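Local coordinates for protein nonribosomal peptide synthase (Streptomyces sp. MJ635-86F5, PDB 5JJP) that probably activates an aliphatic beta-amino acid by adenylation with ATP, as an enzyme related to nonribosomal peptide synthetases, at residues A[86-92]-A[110-116]; A[123-127]-A[143-147]; A[323-327]-A[339-343]. One frame throughout, in Å; residues are numbered along the deposited sequence.

Contact 1 (A[86-92]-A[110-116]); sequences RVVLESP and PFIPTIP
This is a buried pairing of two parallel strands, 87-90 and 111-114, at one side of a mixed sheet in which strand 134-138 flanks 87-90 on the other side. The strand axes approach to 4.5 Å at 25°, in the register Val87-Phe111, Val88-Ile112, Leu89-Pro113 and Glu90-Thr114 (CA-CA 4.4-4.9 Å). Both backbones are extended. Five hydrogen bonds zigzag along the seam: Val87 N to Pro110 O (3.0 Å), Ile112 N to Val87 O (2.9 Å), Leu89 N to Ile112 O (2.9 Å), Thr114 N to Leu89 O (2.8 Å) and Ser91 N to Thr114 O (3.0 Å). Pro113 fits because its position sends no backbone donor into this ladder. The strands are joined through helix 95-107 as a beta-alpha-beta crossover, and that helix packs on the face bearing Val87, Leu89, Phe111 and Pro113. There Leu89 (t, p) puts CD2 4.2 Å from Phe111 CD1, while the ring, with chi1 p, swings away toward Phe105. On the other face, CG2 of the beta-branched Val88 lies 4.3 Å from Ile112 CG1. Glu90, extended at chi1 and chi2 (t, t), lies on this same face, as does Thr114, and its carboxylate forms a salt bridge with Arg143.

Contact 2 (A[123-127]-A[143-147]); sequences LRTII and REGLP
Leu123 lays its CD2 over one face of the Arg143 guanidinium, 3.3 Å from Arg143 NE, so a flat charged group is covered by a methyl while its edges stay available for polar partners. The contact packs helix 120-130 of the AMP-binding fold against the irregular loop between strands 134-138 and 151-156, near the protein surface. The nearest CA pair, Arg124 and Leu146, is 7.6 Å apart, so side chains do the bridging, one of them to a backbone carbonyl.

Leu123 and Ile127 stand one helical turn apart, with Ile127 N bonded to Leu123 O at 3.0 Å, and their CA-to-CB bonds both point toward the loop. Leu123 (t, p) brings CD2 4.4 Å from Leu146 CD2. Ile127 (m, t) stretches CD1 to 4.2 Å from that same Leu146 CD2 and to 4.1 Å from Pro147 CD. These aliphatic groups suit a seam that Phe135 of strand 134-138 adjoins. Arg143 (t, p, p) points CA-to-CB toward the helix and folds at chi2 and chi3; NE forms a salt bridge with Glu90 and NH2 bonds Thr118 O.

Gly145 sits at phi 92°, psi 9°, where a CB would jam against the carbonyl of Glu144 and fall 2.8 Å from Arg124 NH2. Exposed Arg124 (m, t, t) is long enough to cross the gap, and its NE donates to Gly145 O at 3.2 Å, near the guanidinium plane.

Contact 3 (A[323-327]-A[339-343]); sequences RRIFN and VTDVP
Strands 324-329 and 338-341 form a beta hairpin at the border of a mixed six-stranded sheet, with 338-341 as one of its two outermost strands within the chain. The sequence YGATE, starting at the end of the first strand and running into the link, resembles the A5 core motif of adenylation domains. The short axes come within 4.6 Å at 144°. Asn327 and Thr340 are a hydrogen-bonded pair (Asn327 N to Thr340 O 2.8 Å; Thr340 N to Asn327 O 2.9 Å), Phe326 and Asp341 a non-hydrogen-bonded one, and Val342 N donates to Ile325 O at 3.0 Å.

Arg324 has chi1 to chi3 all m, which curls the side chain back so that NH2 makes a 2.9 Å salt bridge with Asp341 OD1. Asp341, also m at chi1, swings its carboxylate toward the neighbouring strand. Phe326 (chi1 m) sets CE1 3.2 Å from Asp341 OD1, so the acid meets the ring's partly positive edge.

On the face bearing Asn327 and Thr340, Ile325 (m, t) and Val342 (t) pack toward Leu313 of helix 310-319, their CG2 atoms 4.0 Å apart. Asn327 (chi1 t) sets CB 4.4 Å from Thr340 CB and 4.2 Å from Val342 CG2. Thr340 (m) suits the partly exposed end, where water 2 bonds its OG1 (3.0 Å) and Asn327 O (2.8 Å). Water 1 bridges Arg324 NE (2.8 Å) and Asp341 OD1 (2.6 Å).

Along the chain the three contacts follow in series, and none nests in or crosses another. Contact 1 closes first, around helix 95-107. Just downstream, strand 111-114 leads into helix 120-130, which opens contact 2; its loop runs through strand 134-138, the neighbour of 87-90 in the sheet of contact 1, before 143-147 returns to the helix. The two are physically joined, with Glu90 OE2 2.8 Å from Arg143 NE in a salt bridge. Contact 3 closes a short hairpin much later, in the second large sheet across the chain's centre; its centre is about 31 Å from that of contact 1 and about 40 Å from that of contact 2.

Contact 1 (A[86-92]-A[110-116])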
ATOM      1  N   ARG A  86     -11.651 -12.663   8.595  1.00 17.71           N
ATOM      2  CA  ARG A  86     -11.484 -11.239   8.279  1.00 17.85           C
ATOM      3  C   ARG A  86     -11.819 -10.318   9.411  1.00 17.89           C
ATOM      4  O   ARG A  86     -12.682 -10.600  10.238  1.00 18.92           O
ATOM      5  CB  ARG A  86     -12.267 -10.810   7.076  1.00 17.55           C
ATOM      6  CG  ARG A  86     -11.745 -11.454   5.786  1.00 19.90           C
ATOM      7  CD  ARG A  86     -12.725 -12.518   5.301  1.00 20.87           C
ATOM      8  NE  ARG A  86     -12.417 -13.783   5.840  1.00 22.07           N
ATOM      9  CZ  ARG A  86     -13.276 -14.766   6.096  1.00 23.58           C
ATOM     10  NH1 ARG A  86     -14.597 -14.664   5.907  1.00 22.86           N
ATOM     11  NH2 ARG A  86     -12.758 -15.889   6.556  1.00 23.84           N
ATOM     12  N   VAL A  87     -11.070  -9.234   9.446  1.00 17.08           N
ATOM     13  CA  VAL A  87     -11.260  -8.157  10.373  1.00 16.19           C
ATOM     14  C   VAL A  87     -11.406  -6.856   9.568  1.00 14.76           C
ATOM     15  O   VAL A  87     -10.583  -6.568   8.724  1.00 15.21           O
ATOM     16  CB  VAL A  87     -10.015  -8.062  11.237  1.00 17.52           C
ATOM     17  CG1 VAL A  87     -10.084  -6.823  12.143  1.00 18.01           C
ATOM     18  CG2 VAL A  87      -9.874  -9.324  12.042  1.00 17.45           C
ATOM     19  N   VAL A  88     -12.470  -6.094   9.779  1.00 14.52           N
ATOM     20  CA  VAL A  88     -12.568  -4.745   9.216  1.00 12.86           C
ATOM     21  C   VAL A  88     -11.833  -3.844  10.180  1.00 13.62           C
ATOM     22  O   VAL A  88     -12.202  -3.773  11.341  1.00 15.82           O
ATOM     23  CB  VAL A  88     -14.009  -4.254   9.081  1.00 11.68           C
ATOM     24  CG1 VAL A  88     -14.050  -2.877   8.474  1.00 10.96           C
ATOM     25  CG2 VAL A  88     -14.791  -5.201   8.204  1.00 12.50           C
ATOM     26  N   LEU A  89     -10.793  -3.181   9.703  1.00 13.67           N
ATOM     27  CA  LEU A  89      -9.999  -2.291  10.518  1.00 14.77           C
ATOM     28  C   LEU A  89     -10.266  -0.809  10.096  1.00 13.02           C
ATOM     29  O   LEU A  89      -9.872  -0.373   9.012  1.00 10.70           O
ATOM     30  CB  LEU A  89      -8.533  -2.662  10.356  1.00 17.80           C
ATOM     31  CG  LEU A  89      -7.501  -1.887  11.120  1.00 20.52           C
ATOM     32  CD1 LEU A  89      -7.807  -1.955  12.597  1.00 23.49           C
ATOM     33  CD2 LEU A  89      -6.124  -2.428  10.857  1.00 21.98           C
ATOM     34  N   GLU A  90     -10.991  -0.085  10.942  1.00 12.16           N
ATOM     35  CA  GLU A  90     -11.447   1.263  10.595  1.00 13.55           C
ATOM     36  C   GLU A  90     -10.788   2.336  11.450  1.00 13.44           C
ATOM     37  O   GLU A  90     -11.013   2.393  12.656  1.00 12.79           O
ATOM     38  CB  GLU A  90     -12.950   1.363  10.738  1.00 14.79           C
ATOM     39  CG  GLU A  90     -13.532   2.723  10.387  1.00 15.87           C
ATOM     40  CD  GLU A  90     -15.046   2.627  10.120  1.00 17.37           C
ATOM     41  OE1 GLU A  90     -15.444   1.948   9.126  1.00 16.14           O
ATOM     42  OE2 GLU A  90     -15.847   3.245  10.891  1.00 19.24           O
ATOM     43  N   SER A  91      -9.983   3.154  10.813  1.00 13.07           N
ATOM     44  CA  SER A  91      -9.252   4.174  11.519  1.00 13.87           C
ATOM     45  C   SER A  91      -8.551   5.086  10.552  1.00 14.49           C
ATOM     46  O   SER A  91      -8.169   4.672   9.453  1.00 12.83           O
ATOM     47  CB  SER A  91      -8.228   3.529  12.479  1.00 13.73           C
ATOM     48  OG  SER A  91      -7.284   4.452  13.016  1.00 12.77           O
ATOM     49  N   PRO A  92      -8.406   6.372  10.935  1.00 17.64           N
ATOM     50  CA  PRO A  92      -7.428   7.104  10.171  1.00 19.00           C
ATOM     51  C   PRO A  92      -6.052   6.459  10.381  1.00 17.94           C
ATOM     52  O   PRO A  92      -5.837   5.782  11.362  1.00 17.19           O
ATOM     53  CB  PRO A  92      -7.510   8.524  10.741  1.00 18.05           C
ATOM     54  CG  PRO A  92      -8.048   8.345  12.117  1.00 18.57           C
ATOM     55  CD  PRO A  92      -8.933   7.155  12.064  1.00 17.77           C
ATOM     56  N   PRO A 110      -6.621 -11.619   7.984  1.00 13.42           N
ATOM     57  CA  PRO A 110      -6.605 -10.639   6.951  1.00 14.10           C
ATOM     58  C   PRO A 110      -7.582  -9.508   7.281  1.00 14.79           C
ATOM     59  O   PRO A 110      -8.736  -9.751   7.671  1.00 16.95           O
ATOM     60  CB  PRO A 110      -7.097 -11.410   5.711  1.00 13.71           C
ATOM     61  CG  PRO A 110      -7.879 -12.550   6.244  1.00 12.46           C
ATOM     62  CD  PRO A 110      -7.155 -12.915   7.502  1.00 12.90           C
ATOM     63  N   PHE A 111      -7.131  -8.281   7.086  1.00 15.47           N
ATOM     64  CA  PHE A 111      -7.966  -7.125   7.386  1.00 16.13           C
ATOM     65  C   PHE A 111      -8.386  -6.380   6.129  1.00 14.29           C
ATOM     66  O   PHE A 111      -7.744  -6.457   5.099  1.00 14.09           O
ATOM     67  CB  PHE A 111      -7.235  -6.186   8.359  1.00 15.91           C
ATOM     68  CG  PHE A 111      -6.017  -5.569   7.785  1.00 15.73           C
ATOM     69  CD1 PHE A 111      -6.085  -4.385   7.126  1.00 16.10           C
ATOM     70  CD2 PHE A 111      -4.769  -6.202   7.928  1.00 16.50           C
ATOM     71  CE1 PHE A 111      -4.936  -3.841   6.581  1.00 16.45           C
ATOM     72  CE2 PHE A 111      -3.640  -5.671   7.367  1.00 15.16           C
ATOM     73  CZ  PHE A 111      -3.720  -4.486   6.707  1.00 16.05           C
ATOM     74  N   ILE A 112      -9.464  -5.650   6.266  1.00 14.86           N
ATOM     75  CA  ILE A 112      -9.996  -4.784   5.236  1.00 16.69           C
ATOM     76  C   ILE A 112      -9.859  -3.412   5.844  1.00 15.85           C
ATOM     77  O   ILE A 112     -10.566  -3.132   6.806  1.00 15.03           O
ATOM     78  CB  ILE A 112     -11.517  -4.905   5.004  1.00 18.63           C
ATOM     79  CG1 ILE A 112     -12.054  -6.332   5.027  1.00 22.82           C
ATOM     80  CG2 ILE A 112     -11.944  -4.204   3.751  1.00 21.40           C
ATOM     81  CD1 ILE A 112     -11.372  -7.288   4.150  1.00 25.46           C
ATOM     82  N   PRO A 113      -9.022  -2.528   5.256  1.00 16.17           N
ATOM     83  CA  PRO A 113      -8.853  -1.191   5.849  1.00 16.61           C
ATOM     84  C   PRO A 113      -9.939  -0.234   5.430  1.00 16.80           C
ATOM     85  O   PRO A 113     -10.313  -0.178   4.272  1.00 16.29           O
ATOM     86  CB  PRO A 113      -7.494  -0.744   5.313  1.00 16.80           C
ATOM     87  CG  PRO A 113      -7.415  -1.415   3.983  1.00 16.76           C
ATOM     88  CD  PRO A 113      -8.103  -2.741   4.119  1.00 15.58           C
ATOM     89  N   THR A 114     -10.435   0.519   6.395  1.00 17.53           N
ATOM     90  CA  THR A 114     -11.580   1.390   6.186  1.00 17.42           C
ATOM     91  C   THR A 114     -11.321   2.690   6.952  1.00 17.04           C
ATOM     92  O   THR A 114     -10.507   2.710   7.885  1.00 18.36           O
ATOM     93  CB  THR A 114     -12.816   0.573   6.658  1.00 16.73           C
ATOM     94  OG1 THR A 114     -13.371  -0.157   5.544  1.00 16.78           O
ATOM     95  CG2 THR A 114     -13.837   1.364   7.197  1.00 17.74           C
ATOM     96  N   ILE A 115     -12.000   3.759   6.599  1.00 16.96           N
ATOM     97  CA  ILE A 115     -11.991   4.956   7.438  1.00 18.56           C
ATOM     98  C   ILE A 115     -13.388   5.318   7.890  1.00 19.10           C
ATOM     99  O   ILE A 115     -14.373   4.833   7.298  1.00 18.31           O
ATOM    100  CB  ILE A 115     -11.335   6.133   6.736  1.00 18.80           C
ATOM    101  CG1 ILE A 115     -11.962   6.356   5.350  1.00 20.89           C
ATOM    102  CG2 ILE A 115      -9.839   5.855   6.592  1.00 19.55           C
ATOM    103  CD1 ILE A 115     -11.576   7.705   4.724  1.00 20.50           C
ATOM    104  N   PRO A 116     -13.479   6.112   8.977  1.00 20.29           N
ATOM    105  CA  PRO A 116     -14.785   6.536   9.489  1.00 22.60           C
ATOM    106  C   PRO A 116     -15.716   7.125   8.427  1.00 23.36           C
ATOM    107  O   PRO A 116     -16.935   6.908   8.490  1.00 23.16           O
ATOM    108  CB  PRO A 116     -14.422   7.593  10.560  1.00 22.02           C
ATOM    109  CG  PRO A 116     -13.069   7.150  11.056  1.00 21.47           C
ATOM    110  CD  PRO A 116     -12.375   6.592   9.847  1.00 20.17           C
TER

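Contact 2 (A[123-127]-A[143-147])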
ATOM      1  N   LEU A 123     -19.627  -0.022   3.317  1.00 24.72           N
ATOM      2  CA  LEU A 123     -19.216  -0.825   4.452  1.00 22.77           C
ATOM      3  C   LEU A 123     -20.122  -2.046   4.657  1.00 23.35           C
ATOM      4  O   LEU A 123     -19.642  -3.169   4.809  1.00 21.37           O
ATOM      5  CB  LEU A 123     -19.201   0.028   5.706  1.00 20.68           C
ATOM      6  CG  LEU A 123     -18.780  -0.673   6.986  1.00 19.13           C
ATOM      7  CD1 LEU A 123     -17.399  -1.242   6.763  1.00 19.80           C
ATOM      8  CD2 LEU A 123     -18.772   0.310   8.143  1.00 19.31           C
ATOM      9  N   ARG A 124     -21.423  -1.851   4.567  1.00 26.77           N
ATOM     10  CA  ARG A 124     -22.366  -2.986   4.629  1.00 29.02           C
ATOM     11  C   ARG A 124     -22.210  -3.964   3.458  1.00 30.26           C
ATOM     12  O   ARG A 124     -22.356  -5.187   3.646  1.00 27.30           O
ATOM     13  CB  ARG A 124     -23.816  -2.520   4.721  1.00 31.58           C
ATOM     14  CG  ARG A 124     -24.227  -2.078   6.114  1.00 33.25           C
ATOM     15  CD  ARG A 124     -25.756  -1.861   6.158  1.00 37.08           C
ATOM     16  NE  ARG A 124     -26.137  -0.945   7.228  1.00 42.12           N
ATOM     17  CZ  ARG A 124     -26.705   0.261   7.097  1.00 40.91           C
ATOM     18  NH1 ARG A 124     -27.029   0.767   5.912  1.00 43.13           N
ATOM     19  NH2 ARG A 124     -26.962   0.962   8.192  1.00 39.67           N
ATOM     20  N   THR A 125     -21.875  -3.447   2.274  1.00 29.08           N
ATOM     21  CA  THR A 125     -21.562  -4.320   1.127  1.00 31.06           C
ATOM     22  C   THR A 125     -20.287  -5.143   1.419  1.00 28.96           C
ATOM     23  O   THR A 125     -20.271  -6.360   1.187  1.00 27.48           O
ATOM     24  CB  THR A 125     -21.413  -3.515  -0.193  1.00 32.41           C
ATOM     25  OG1 THR A 125     -22.575  -2.713  -0.402  1.00 30.26           O
ATOM     26  CG2 THR A 125     -21.262  -4.425  -1.392  1.00 34.07           C
ATOM     27  N   ILE A 126     -19.233  -4.489   1.925  1.00 26.51           N
ATOM     28  CA  ILE A 126     -18.004  -5.199   2.313  1.00 25.37           C
ATOM     29  C   ILE A 126     -18.322  -6.349   3.285  1.00 21.63           C
ATOM     30  O   ILE A 126     -17.789  -7.427   3.171  1.00 21.68           O
ATOM     31  CB  ILE A 126     -16.969  -4.285   3.067  1.00 29.47           C
ATOM     32  CG1 ILE A 126     -16.439  -3.092   2.240  1.00 33.51           C
ATOM     33  CG2 ILE A 126     -15.806  -5.096   3.605  1.00 27.30           C
ATOM     34  CD1 ILE A 126     -16.373  -3.310   0.753  1.00 37.40           C
ATOM     35  N   ILE A 127     -19.128  -6.062   4.299  1.00 21.28           N
ATOM     36  CA  ILE A 127     -19.385  -6.996   5.375  1.00 19.79           C
ATOM     37  C   ILE A 127     -20.151  -8.188   4.872  1.00 20.81           C
ATOM     38  O   ILE A 127     -19.831  -9.304   5.256  1.00 23.62           O
ATOM     39  CB  ILE A 127     -20.125  -6.318   6.555  1.00 20.05           C
ATOM     40  CG1 ILE A 127     -19.193  -5.295   7.227  1.00 19.50           C
ATOM     41  CG2 ILE A 127     -20.593  -7.345   7.579  1.00 18.30           C
ATOM     42  CD1 ILE A 127     -19.802  -4.475   8.346  1.00 18.26           C
ATOM     43  N   ARG A 143     -18.604   4.326  14.825  1.00 23.35           N
ATOM     44  CA  ARG A 143     -19.316   3.941  13.617  1.00 21.01           C
ATOM     45  C   ARG A 143     -20.744   3.476  13.966  1.00 20.44           C
ATOM     46  O   ARG A 143     -20.932   2.625  14.823  1.00 19.41           O
ATOM     47  CB  ARG A 143     -18.518   2.848  12.885  1.00 20.69           C
ATOM     48  CG  ARG A 143     -19.305   2.106  11.792  1.00 20.55           C
ATOM     49  CD  ARG A 143     -19.591   3.014  10.592  1.00 21.18           C
ATOM     50  NE  ARG A 143     -18.426   3.163   9.738  1.00 20.94           N
ATOM     51  CZ  ARG A 143     -18.439   3.756   8.560  1.00 24.53           C
ATOM     52  NH1 ARG A 143     -19.570   4.258   8.055  1.00 27.15           N
ATOM     53  NH2 ARG A 143     -17.322   3.835   7.863  1.00 24.24           N
ATOM     54  N   GLU A 144     -21.713   3.969  13.219  1.00 21.80           N
ATOM     55  CA  GLU A 144     -23.105   3.531  13.256  1.00 25.96           C
ATOM     56  C   GLU A 144     -23.473   2.692  12.026  1.00 24.11           C
ATOM     57  O   GLU A 144     -22.839   2.800  10.970  1.00 20.33           O
ATOM     58  CB  GLU A 144     -24.084   4.732  13.100  1.00 30.43           C
ATOM     59  CG  GLU A 144     -24.276   5.782  14.189  1.00 39.54           C
ATOM     60  CD  GLU A 144     -25.032   7.036  13.660  1.00 44.44           C
ATOM     61  OE1 GLU A 144     -25.161   7.229  12.425  1.00 39.01           O
ATOM     62  OE2 GLU A 144     -25.501   7.850  14.507  1.00 48.47           O
ATOM     63  N   GLY A 145     -24.559   1.930  12.157  1.00 24.71           N
ATOM     64  CA  GLY A 145     -25.093   1.082  11.054  1.00 25.61           C
ATOM     65  C   GLY A 145     -24.573  -0.360  11.039  1.00 24.93           C
ATOM     66  O   GLY A 145     -24.783  -1.095  10.072  1.00 23.48           O
ATOM     67  N   LEU A 146     -23.867  -0.763  12.085  1.00 24.12           N
ATOM     68  CA  LEU A 146     -23.303  -2.114  12.073  1.00 25.89           C
ATOM     69  C   LEU A 146     -24.324  -3.236  12.346  1.00 27.92           C
ATOM     70  O   LEU A 146     -25.251  -3.063  13.149  1.00 31.05           O
ATOM     71  CB  LEU A 146     -22.203  -2.266  13.082  1.00 24.89           C
ATOM     72  CG  LEU A 146     -20.978  -1.417  12.773  1.00 24.57           C
ATOM     73  CD1 LEU A 146     -20.147  -1.294  14.018  1.00 25.00           C
ATOM     74  CD2 LEU A 146     -20.133  -1.954  11.630  1.00 24.28           C
ATOM     75  N   PRO A 147     -24.148  -4.386  11.694  1.00 26.40           N
ATOM     76  CA  PRO A 147     -25.042  -5.474  12.094  1.00 26.75           C
ATOM     77  C   PRO A 147     -24.808  -5.919  13.555  1.00 24.89           C
ATOM     78  O   PRO A 147     -23.686  -5.996  14.027  1.00 26.77           O
ATOM     79  CB  PRO A 147     -24.803  -6.548  11.003  1.00 25.56           C
ATOM     80  CG  PRO A 147     -24.017  -5.863   9.916  1.00 26.79           C
ATOM     81  CD  PRO A 147     -23.268  -4.762  10.574  1.00 26.08           C
TER

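Contact 3 (A[323-327]-A[339-343])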
ATOM      1  N   ARG A 323      14.907  17.936  -7.222  1.00 22.95           N
ATOM      2  CA  ARG A 323      14.129  16.911  -6.514  1.00 22.09           C
ATOM      3  C   ARG A 323      14.006  15.702  -7.434  1.00 20.53           C
ATOM      4  O   ARG A 323      13.941  15.827  -8.652  1.00 19.40           O
ATOM      5  CB  ARG A 323      12.729  17.419  -6.149  1.00 22.62           C
ATOM      6  CG  ARG A 323      12.637  18.126  -4.811  1.00 24.53           C
ATOM      7  CD  ARG A 323      13.579  19.290  -4.716  1.00 25.21           C
ATOM      8  NE  ARG A 323      13.381  20.079  -3.491  1.00 25.11           N
ATOM      9  CZ  ARG A 323      13.569  21.409  -3.432  1.00 29.21           C
ATOM     10  NH1 ARG A 323      13.973  22.111  -4.531  1.00 29.43           N
ATOM     11  NH2 ARG A 323      13.356  22.058  -2.304  1.00 25.48           N
ATOM     12  N   ARG A 324      13.976  14.527  -6.831  1.00 18.88           N
ATOM     13  CA  ARG A 324      13.767  13.304  -7.565  1.00 16.87           C
ATOM     14  C   ARG A 324      12.274  12.985  -7.555  1.00 16.82           C
ATOM     15  O   ARG A 324      11.637  12.900  -6.489  1.00 16.08           O
ATOM     16  CB  ARG A 324      14.531  12.171  -6.930  1.00 15.99           C
ATOM     17  CG  ARG A 324      16.055  12.326  -6.976  1.00 14.95           C
ATOM     18  CD  ARG A 324      16.614  12.106  -8.397  1.00 13.72           C
ATOM     19  NE  ARG A 324      16.284  10.822  -8.960  1.00 12.51           N
ATOM     20  CZ  ARG A 324      17.028   9.717  -8.875  1.00 12.92           C
ATOM     21  NH1 ARG A 324      18.196   9.720  -8.249  1.00 12.36           N
ATOM     22  NH2 ARG A 324      16.589   8.550  -9.413  1.00 12.45           N
ATOM     23  N   ILE A 325      11.704  12.867  -8.741  1.00 16.34           N
ATOM     24  CA  ILE A 325      10.299  12.573  -8.847  1.00 17.32           C
ATOM     25  C   ILE A 325      10.166  11.240  -9.498  1.00 15.65           C
ATOM     26  O   ILE A 325      10.807  10.959 -10.491  1.00 15.04           O
ATOM     27  CB  ILE A 325       9.509  13.660  -9.624  1.00 18.54           C
ATOM     28  CG1 ILE A 325       9.719  15.002  -8.954  1.00 18.92           C
ATOM     29  CG2 ILE A 325       7.999  13.359  -9.630  1.00 18.74           C
ATOM     30  CD1 ILE A 325       9.001  16.165  -9.641  1.00 19.84           C
ATOM     31  N   PHE A 326       9.275  10.436  -8.938  1.00 16.06           N
ATOM     32  CA  PHE A 326       9.023   9.103  -9.415  1.00 17.81           C
ATOM     33  C   PHE A 326       7.562   8.891  -9.802  1.00 18.96           C
ATOM     34  O   PHE A 326       6.666   9.205  -9.062  1.00 17.02           O
ATOM     35  CB  PHE A 326       9.310   8.120  -8.294  1.00 17.72           C
ATOM     36  CG  PHE A 326      10.654   8.255  -7.705  1.00 17.06           C
ATOM     37  CD1 PHE A 326      11.767   7.949  -8.429  1.00 17.05           C
ATOM     38  CD2 PHE A 326      10.807   8.619  -6.353  1.00 18.21           C
ATOM     39  CE1 PHE A 326      13.023   8.060  -7.857  1.00 15.88           C
ATOM     40  CE2 PHE A 326      12.072   8.694  -5.775  1.00 16.46           C
ATOM     41  CZ  PHE A 326      13.175   8.454  -6.558  1.00 15.24           C
ATOM     42  N   ASN A 327       7.374   8.208 -10.906  1.00 24.14           N
ATOM     43  CA  ASN A 327       6.061   7.862 -11.439  1.00 27.32           C
ATOM     44  C   ASN A 327       5.789   6.367 -11.202  1.00 26.64           C
ATOM     45  O   ASN A 327       6.571   5.478 -11.611  1.00 24.12           O
ATOM     46  CB  ASN A 327       6.049   8.197 -12.938  1.00 32.72           C
ATOM     47  CG  ASN A 327       4.796   7.716 -13.635  1.00 35.28           C
ATOM     48  OD1 ASN A 327       3.704   7.837 -13.101  1.00 34.80           O
ATOM     49  ND2 ASN A 327       4.958   7.163 -14.843  1.00 37.04           N
ATOM     50  N   VAL A 339       8.051   1.489 -11.651  1.00 29.67           N
ATOM     51  CA  VAL A 339       8.440   2.772 -11.098  1.00 29.59           C
ATOM     52  C   VAL A 339       9.485   3.389 -12.001  1.00 28.38           C
ATOM     53  O   VAL A 339      10.435   2.761 -12.371  1.00 26.29           O
ATOM     54  CB  VAL A 339       8.959   2.661  -9.645  1.00 31.40           C
ATOM     55  CG1 VAL A 339      10.209   1.810  -9.563  1.00 31.36           C
ATOM     56  CG2 VAL A 339       9.231   4.060  -9.085  1.00 31.17           C
ATOM     57  N   THR A 340       9.289   4.658 -12.310  1.00 28.00           N
ATOM     58  CA  THR A 340       9.997   5.314 -13.382  1.00 28.11           C
ATOM     59  C   THR A 340      10.460   6.692 -12.891  1.00 26.41           C
ATOM     60  O   THR A 340       9.692   7.415 -12.263  1.00 25.78           O
ATOM     61  CB  THR A 340       9.032   5.459 -14.564  1.00 29.22           C
ATOM     62  OG1 THR A 340       8.794   4.168 -15.117  1.00 35.41           O
ATOM     63  CG2 THR A 340       9.576   6.335 -15.615  1.00 30.97           C
ATOM     64  N   ASP A 341      11.713   7.027 -13.153  1.00 26.19           N
ATOM     65  CA  ASP A 341      12.212   8.376 -12.937  1.00 28.42           C
ATOM     66  C   ASP A 341      11.554   9.327 -13.955  1.00 26.86           C
ATOM     67  O   ASP A 341      11.495   9.057 -15.136  1.00 30.34           O
ATOM     68  CB  ASP A 341      13.759   8.433 -13.084  1.00 29.15           C
ATOM     69  CG  ASP A 341      14.488   7.691 -11.969  1.00 29.78           C
ATOM     70  OD1 ASP A 341      14.111   7.838 -10.826  1.00 29.28           O
ATOM     71  OD2 ASP A 341      15.442   6.938 -12.217  1.00 33.74           O
ATOM     72  N   VAL A 342      11.055  10.446 -13.468  1.00 26.92           N
ATOM     73  CA  VAL A 342      10.658  11.568 -14.312  1.00 24.59           C
ATOM     74  C   VAL A 342      11.915  12.377 -14.692  1.00 24.38           C
ATOM     75  O   VAL A 342      12.662  12.805 -13.828  1.00 18.50           O
ATOM     76  CB  VAL A 342       9.666  12.459 -13.535  1.00 26.52           C
ATOM     77  CG1 VAL A 342       9.327  13.724 -14.298  1.00 28.87           C
ATOM     78  CG2 VAL A 342       8.381  11.682 -13.254  1.00 27.69           C
ATOM     79  N   PRO A 343      12.187  12.547 -16.002  1.00 27.71           N
ATOM     80  CA  PRO A 343      13.405  13.292 -16.373  1.00 28.56           C
ATOM     81  C   PRO A 343      13.287  14.754 -15.971  1.00 30.55           C
ATOM     82  O   PRO A 343      12.177  15.304 -16.033  1.00 25.04           O
ATOM     83  CB  PRO A 343      13.475  13.158 -17.898  1.00 28.79           C
ATOM     84  CG  PRO A 343      12.309  12.345 -18.312  1.00 28.18           C
ATOM     85  CD  PRO A 343      11.438  12.031 -17.151  1.00 27.06           C
TER
HETATM   86  O   HOH W   1      13.953  10.371 -10.354  1.00 13.77           O
HETATM   87  O   HOH W   2       6.224   3.674 -13.724  1.00 18.03           O